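Long-range contact in endoglucanase (Ruminococcus champanellensis, PDB 6WQV), which probably hydrolyses internal beta-1,4 linkages of cellulose and related plant polysaccharides, as a broad-specificity family 5 glycoside hydrolase: residues N172-N186 with Y213-V226. Residues are numbered along the deposited sequence; the frame is centred on the assembly and turned at random.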
loop_
_atom_site.group_PDB
_atom_site.type_symbol
_atom_site.label_atom_id
_atom_site.label_comp_id
_atom_site.label_asym_id
_atom_site.label_seq_id
_atom_site.Cartn_x
_atom_site.Cartn_y
_atom_site.Cartn_z
ATOM N N ASN A 172 19.245 -11.797 0.269
ATOM C CA ASN A 172 18.068 -11.902 1.119
ATOM C C ASN A 172 17.146 -10.696 0.980
ATOM O O ASN A 172 16.401 -10.365 1.907
ATOM C CB ASN A 172 18.477 -12.139 2.569
ATOM C CG ASN A 172 19.054 -13.517 2.774
ATOM O OD1 ASN A 172 18.345 -14.516 2.653
ATOM N ND2 ASN A 172 20.349 -13.584 3.062
ATOM N N GLU A 173 17.165 -10.057 -0.192
ATOM C CA GLU A 173 16.295 -8.915 -0.445
ATOM C C GLU A 173 14.865 -9.181 0.017
ATOM O O GLU A 173 14.253 -8.343 0.690
ATOM C CB GLU A 173 16.317 -8.569 -1.936
ATOM C CG GLU A 173 15.204 -7.620 -2.345
ATOM C CD GLU A 173 15.292 -7.167 -3.794
ATOM O OE1 GLU A 173 16.242 -7.562 -4.501
ATOM O OE2 GLU A 173 14.408 -6.399 -4.227
ATOM N N TRP A 174 14.312 -10.345 -0.344
ATOM C CA TRP A 174 12.932 -10.700 -0.023
ATOM C C TRP A 174 12.854 -11.737 1.089
ATOM O O TRP A 174 11.869 -12.481 1.181
ATOM C CB TRP A 174 12.200 -11.202 -1.266
ATOM C CG TRP A 174 12.157 -10.213 -2.387
ATOM C CD1 TRP A 174 12.905 -10.237 -3.527
ATOM C CD2 TRP A 174 11.319 -9.054 -2.483
ATOM N NE1 TRP A 174 12.589 -9.165 -4.324
ATOM C CE2 TRP A 174 11.615 -8.424 -3.708
ATOM C CE3 TRP A 174 10.347 -8.485 -1.650
ATOM C CZ2 TRP A 174 10.976 -7.256 -4.124
ATOM C CZ3 TRP A 174 9.713 -7.325 -2.066
ATOM C CH2 TRP A 174 10.033 -6.723 -3.291
ATOM N N ASN A 175 13.877 -11.800 1.933
ATOM C CA ASN A 175 13.939 -12.719 3.057
ATOM C C ASN A 175 14.521 -12.010 4.270
ATOM O O ASN A 175 15.379 -12.548 4.975
ATOM C CB ASN A 175 14.767 -13.956 2.716
ATOM C CG ASN A 175 14.656 -15.035 3.770
ATOM O OD1 ASN A 175 13.596 -15.234 4.362
ATOM N ND2 ASN A 175 15.758 -15.732 4.021
ATOM N N GLY A 176 14.095 -10.768 4.500
ATOM C CA GLY A 176 14.430 -10.060 5.717
ATOM C C GLY A 176 15.659 -9.181 5.657
ATOM O O GLY A 176 15.937 -8.470 6.633
ATOM N N GLY A 177 16.413 -9.209 4.561
ATOM C CA GLY A 177 17.566 -8.327 4.452
ATOM C C GLY A 177 18.631 -8.709 5.463
ATOM O O GLY A 177 18.971 -9.888 5.617
ATOM N N ASN A 178 19.174 -7.713 6.154
ATOM C CA ASN A 178 20.089 -7.956 7.262
ATOM C C ASN A 178 19.690 -7.094 8.453
ATOM O O ASN A 178 18.790 -6.257 8.381
ATOM C CB ASN A 178 21.572 -7.766 6.876
ATOM C CG ASN A 178 21.879 -6.391 6.311
ATOM O OD1 ASN A 178 21.218 -5.407 6.622
ATOM N ND2 ASN A 178 22.922 -6.321 5.489
ATOM N N GLN A 179 20.353 -7.344 9.581
ATOM C CA GLN A 179 20.000 -6.639 10.807
ATOM C C GLN A 179 20.140 -5.135 10.632
ATOM O O GLN A 179 19.306 -4.365 11.117
ATOM C CB GLN A 179 20.889 -7.139 11.942
ATOM C CG GLN A 179 20.691 -6.415 13.240
ATOM C CD GLN A 179 21.456 -7.068 14.367
ATOM O OE1 GLN A 179 21.310 -8.263 14.616
ATOM N NE2 GLN A 179 22.293 -6.291 15.043
ATOM N N GLU A 180 21.196 -4.699 9.946
ATOM C CA GLU A 180 21.396 -3.273 9.724
ATOM C C GLU A 180 20.222 -2.661 8.970
ATOM O O GLU A 180 19.737 -1.584 9.333
ATOM C CB GLU A 180 22.716 -3.060 8.982
ATOM C CG GLU A 180 23.015 -1.623 8.615
ATOM C CD GLU A 180 24.374 -1.451 7.956
ATOM O OE1 GLU A 180 25.310 -2.205 8.301
ATOM O OE2 GLU A 180 24.504 -0.558 7.091
ATOM N N ALA A 181 19.740 -3.335 7.924
ATOM C CA ALA A 181 18.633 -2.778 7.155
ATOM C C ALA A 181 17.373 -2.666 8.003
ATOM O O ALA A 181 16.623 -1.689 7.895
ATOM C CB ALA A 181 18.346 -3.647 5.934
ATOM N N ARG A 182 17.095 -3.686 8.818
ATOM C CA ARG A 182 15.891 -3.648 9.642
ATOM C C ARG A 182 15.974 -2.527 10.664
ATOM O O ARG A 182 14.979 -1.849 10.946
ATOM C CB ARG A 182 15.665 -5.019 10.277
ATOM C CG ARG A 182 15.499 -6.111 9.217
ATOM C CD ARG A 182 15.170 -7.484 9.786
ATOM N NE ARG A 182 16.187 -8.074 10.650
ATOM C CZ ARG A 182 17.110 -8.954 10.261
ATOM N NH1 ARG A 182 17.194 -9.345 8.992
ATOM N NH2 ARG A 182 17.960 -9.435 11.151
ATOM N N GLN A 183 17.169 -2.308 11.226
ATOM C CA GLN A 183 17.360 -1.189 12.142
ATOM C C GLN A 183 17.100 0.137 11.443
ATOM O O GLN A 183 16.339 0.977 11.935
ATOM C CB GLN A 183 18.790 -1.190 12.681
ATOM C CG GLN A 183 19.112 -2.234 13.723
ATOM C CD GLN A 183 20.594 -2.261 14.062
ATOM O OE1 GLN A 183 21.431 -1.807 13.279
ATOM N NE2 GLN A 183 20.925 -2.790 15.233
ATOM N N VAL A 184 17.763 0.360 10.304
ATOM C CA VAL A 184 17.656 1.641 9.612
ATOM C C VAL A 184 16.209 1.953 9.232
ATOM O O VAL A 184 15.776 3.109 9.298
ATOM C CB VAL A 184 18.604 1.652 8.396
ATOM C CG1 VAL A 184 18.381 2.890 7.555
ATOM C CG2 VAL A 184 20.060 1.605 8.859
ATOM N N ILE A 185 15.436 0.933 8.842
ATOM C CA ILE A 185 14.030 1.152 8.490
ATOM C C ILE A 185 13.238 1.706 9.671
ATOM O O ILE A 185 12.347 2.549 9.485
ATOM C CB ILE A 185 13.436 -0.143 7.883
ATOM C CG1 ILE A 185 14.002 -0.331 6.467
ATOM C CG2 ILE A 185 11.914 -0.107 7.910
ATOM C CD1 ILE A 185 13.828 -1.718 5.906
ATOM N N ASN A 186 13.566 1.285 10.901
ATOM C CA ASN A 186 12.901 1.875 12.058
ATOM C C ASN A 186 13.153 3.380 12.129
ATOM O O ASN A 186 12.265 4.148 12.508
ATOM C CB ASN A 186 13.342 1.195 13.352
ATOM C CG ASN A 186 12.879 -0.243 13.446
ATOM O OD1 ASN A 186 11.827 -0.610 12.914
ATOM N ND2 ASN A 186 13.662 -1.070 14.127
ATOM N N TYR A 213 10.181 -4.261 7.290
ATOM C CA TYR A 213 11.085 -4.591 6.196
ATOM C C TYR A 213 10.311 -5.326 5.098
ATOM O O TYR A 213 9.673 -6.347 5.362
ATOM C CB TYR A 213 12.254 -5.460 6.710
ATOM C CG TYR A 213 13.205 -5.830 5.592
ATOM C CD1 TYR A 213 12.889 -6.852 4.712
ATOM C CD2 TYR A 213 14.381 -5.122 5.372
ATOM C CE1 TYR A 213 13.711 -7.168 3.654
ATOM C CE2 TYR A 213 15.215 -5.435 4.312
ATOM C CZ TYR A 213 14.872 -6.455 3.455
ATOM O OH TYR A 213 15.700 -6.771 2.402
ATOM N N ALA A 214 10.357 -4.793 3.876
ATOM C CA ALA A 214 9.676 -5.343 2.692
ATOM C C ALA A 214 8.173 -5.544 2.898
ATOM O O ALA A 214 7.535 -6.282 2.132
ATOM C CB ALA A 214 10.331 -6.631 2.183
ATOM N N ALA A 215 7.591 -4.873 3.888
ATOM C CA ALA A 215 6.199 -5.096 4.290
ATOM C C ALA A 215 5.915 -6.579 4.510
ATOM O O ALA A 215 4.816 -7.073 4.242
ATOM C CB ALA A 215 5.213 -4.491 3.287
ATOM N N SER A 216 6.916 -7.297 5.009
ATOM C CA SER A 216 6.823 -8.729 5.223
ATOM C C SER A 216 6.604 -9.024 6.695
ATOM O O SER A 216 7.166 -8.356 7.573
ATOM C CB SER A 216 8.099 -9.432 4.762
ATOM O OG SER A 216 8.096 -10.808 5.116
ATOM N N CYS A 217 5.802 -10.048 6.963
ATOM C CA CYS A 217 5.613 -10.579 8.305
ATOM C C CYS A 217 6.354 -11.904 8.377
ATOM O O CYS A 217 5.949 -12.890 7.749
ATOM C CB CYS A 217 4.129 -10.775 8.609
ATOM S SG CYS A 217 3.840 -11.359 10.290
ATOM N N SER A 218 7.453 -11.908 9.121
ATOM C CA SER A 218 8.194 -13.105 9.475
ATOM C C SER A 218 8.792 -12.833 10.848
ATOM O O SER A 218 8.832 -11.686 11.305
ATOM C CB SER A 218 9.315 -13.392 8.479
ATOM O OG SER A 218 10.329 -12.408 8.586
ATOM N N SER A 219 9.276 -13.891 11.503
ATOM C CA SER A 219 9.919 -13.717 12.802
ATOM C C SER A 219 11.047 -12.699 12.714
ATOM O O SER A 219 11.200 -11.838 13.592
ATOM C CB SER A 219 10.462 -15.060 13.285
ATOM O OG SER A 219 9.415 -16.006 13.384
ATOM N N THR A 220 11.831 -12.766 11.640
ATOM C CA THR A 220 12.985 -11.891 11.496
ATOM C C THR A 220 12.568 -10.426 11.409
ATOM O O THR A 220 13.141 -9.567 12.089
ATOM C CB THR A 220 13.773 -12.307 10.256
ATOM O OG1 THR A 220 14.234 -13.657 10.420
ATOM C CG2 THR A 220 14.949 -11.383 10.038
ATOM N N THR A 221 11.568 -10.121 10.582
ATOM C CA THR A 221 11.195 -8.727 10.382
ATOM C C THR A 221 10.354 -8.194 11.534
ATOM O O THR A 221 10.400 -6.993 11.820
ATOM C CB THR A 221 10.422 -8.556 9.074
ATOM O OG1 THR A 221 9.199 -9.301 9.146
ATOM C CG2 THR A 221 11.237 -9.026 7.885
ATOM N N VAL A 222 9.577 -9.056 12.194
ATOM C CA VAL A 222 8.752 -8.612 13.316
ATOM C C VAL A 222 9.614 -8.357 14.550
ATOM O O VAL A 222 9.456 -7.339 15.235
ATOM C CB VAL A 222 7.641 -9.639 13.599
ATOM C CG1 VAL A 222 6.931 -9.327 14.908
ATOM C CG2 VAL A 222 6.639 -9.666 12.457
ATOM N N ASN A 223 10.530 -9.276 14.854
ATOM C CA ASN A 223 11.315 -9.154 16.081
ATOM C C ASN A 223 12.164 -7.890 16.090
ATOM O O ASN A 223 12.396 -7.310 17.158
ATOM C CB ASN A 223 12.174 -10.400 16.283
ATOM C CG ASN A 223 11.353 -11.602 16.720
ATOM O OD1 ASN A 223 10.234 -11.451 17.216
ATOM N ND2 ASN A 223 11.901 -12.799 16.542
ATOM N N ASP A 224 12.619 -7.438 14.927
ATOM C CA ASP A 224 13.473 -6.260 14.834
ATOM C C ASP A 224 12.701 -4.975 14.579
ATOM O O ASP A 224 13.311 -3.900 14.546
ATOM C CB ASP A 224 14.513 -6.448 13.719
ATOM C CG ASP A 224 15.611 -7.421 14.098
ATOM O OD1 ASP A 224 15.482 -8.099 15.142
ATOM O OD2 ASP A 224 16.611 -7.506 13.350
ATOM N N PHE A 225 11.382 -5.059 14.381
ATOM C CA PHE A 225 10.552 -3.896 14.115
ATOM C C PHE A 225 10.246 -3.134 15.402
ATOM O O PHE A 225 9.930 -3.725 16.432
ATOM C CB PHE A 225 9.236 -4.353 13.466
ATOM C CG PHE A 225 8.266 -3.233 13.177
ATOM C CD1 PHE A 225 8.379 -2.478 12.025
ATOM C CD2 PHE A 225 7.229 -2.951 14.057
ATOM C CE1 PHE A 225 7.493 -1.451 11.763
ATOM C CE2 PHE A 225 6.344 -1.926 13.795
ATOM C CZ PHE A 225 6.481 -1.173 12.652
ATOM N N VAL A 226 10.329 -1.805 15.320
ATOM C CA VAL A 226 9.963 -0.904 16.411
ATOM C C VAL A 226 8.903 0.058 15.878
ATOM O O VAL A 226 9.153 0.790 14.916
ATOM C CB VAL A 226 11.186 -0.122 16.924
ATOM C CG1 VAL A 226 10.773 0.920 17.961
ATOM C CG2 VAL A 226 12.235 -1.057 17.514
HETATM O O HOH W 1 17.717 -5.056 13.299
HETATM O O HOH W 2 18.395 -9.387 14.143
HETATM O O HOH W 3 9.647 1.002 12.196
HETATM O O HOH W 4 10.512 3.304 14.591
#
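Tyr213 packs its ring against the Gly176 backbone at the buried end of this contact, which joins the loops following strands 157-160 and 208-211 of the TIM barrel. Its CG stands anti to the backbone N (chi1 180°), sending the ring across to the other segment. Gly176 C lies over one face, 3.4 Å from Tyr213 CE1, while Ile185 CD1, from helix 179-197, comes obliquely within 3.5 Å of Tyr213 CD2. Glycine suits Gly177, where a CB would run into this ring and phi is positive. Tyr213 OH donates to Glu173 O, 2.7 Å away at the ring edge, and is also hydrogen-bonded to Leu167 N.

Toward solvent the contact turns polar. Arg182, bent at chi3 (-63°), grips Asp224 OD2 side-on with NE (2.8 Å) and NH2, both from above the carboxylate plane, while NH1 reaches Gly176 O and Thr220 CG2 sits over the guanidinium centre. A water links Asp224 OD2 to Gln179 O. With an alanine replacing Arg182, the Asp224 carboxylate would probably lose this countercharge and Gly176 O its NH1 donor. Farther along, Asn186 ND2 gives to Asp224 O (2.9 Å) and OD1 takes from Val226 N.

Thus shape and a doubly bonded hydroxyl fix the buried end, whereas solvent probably moderates the outer, hydrated ion pair.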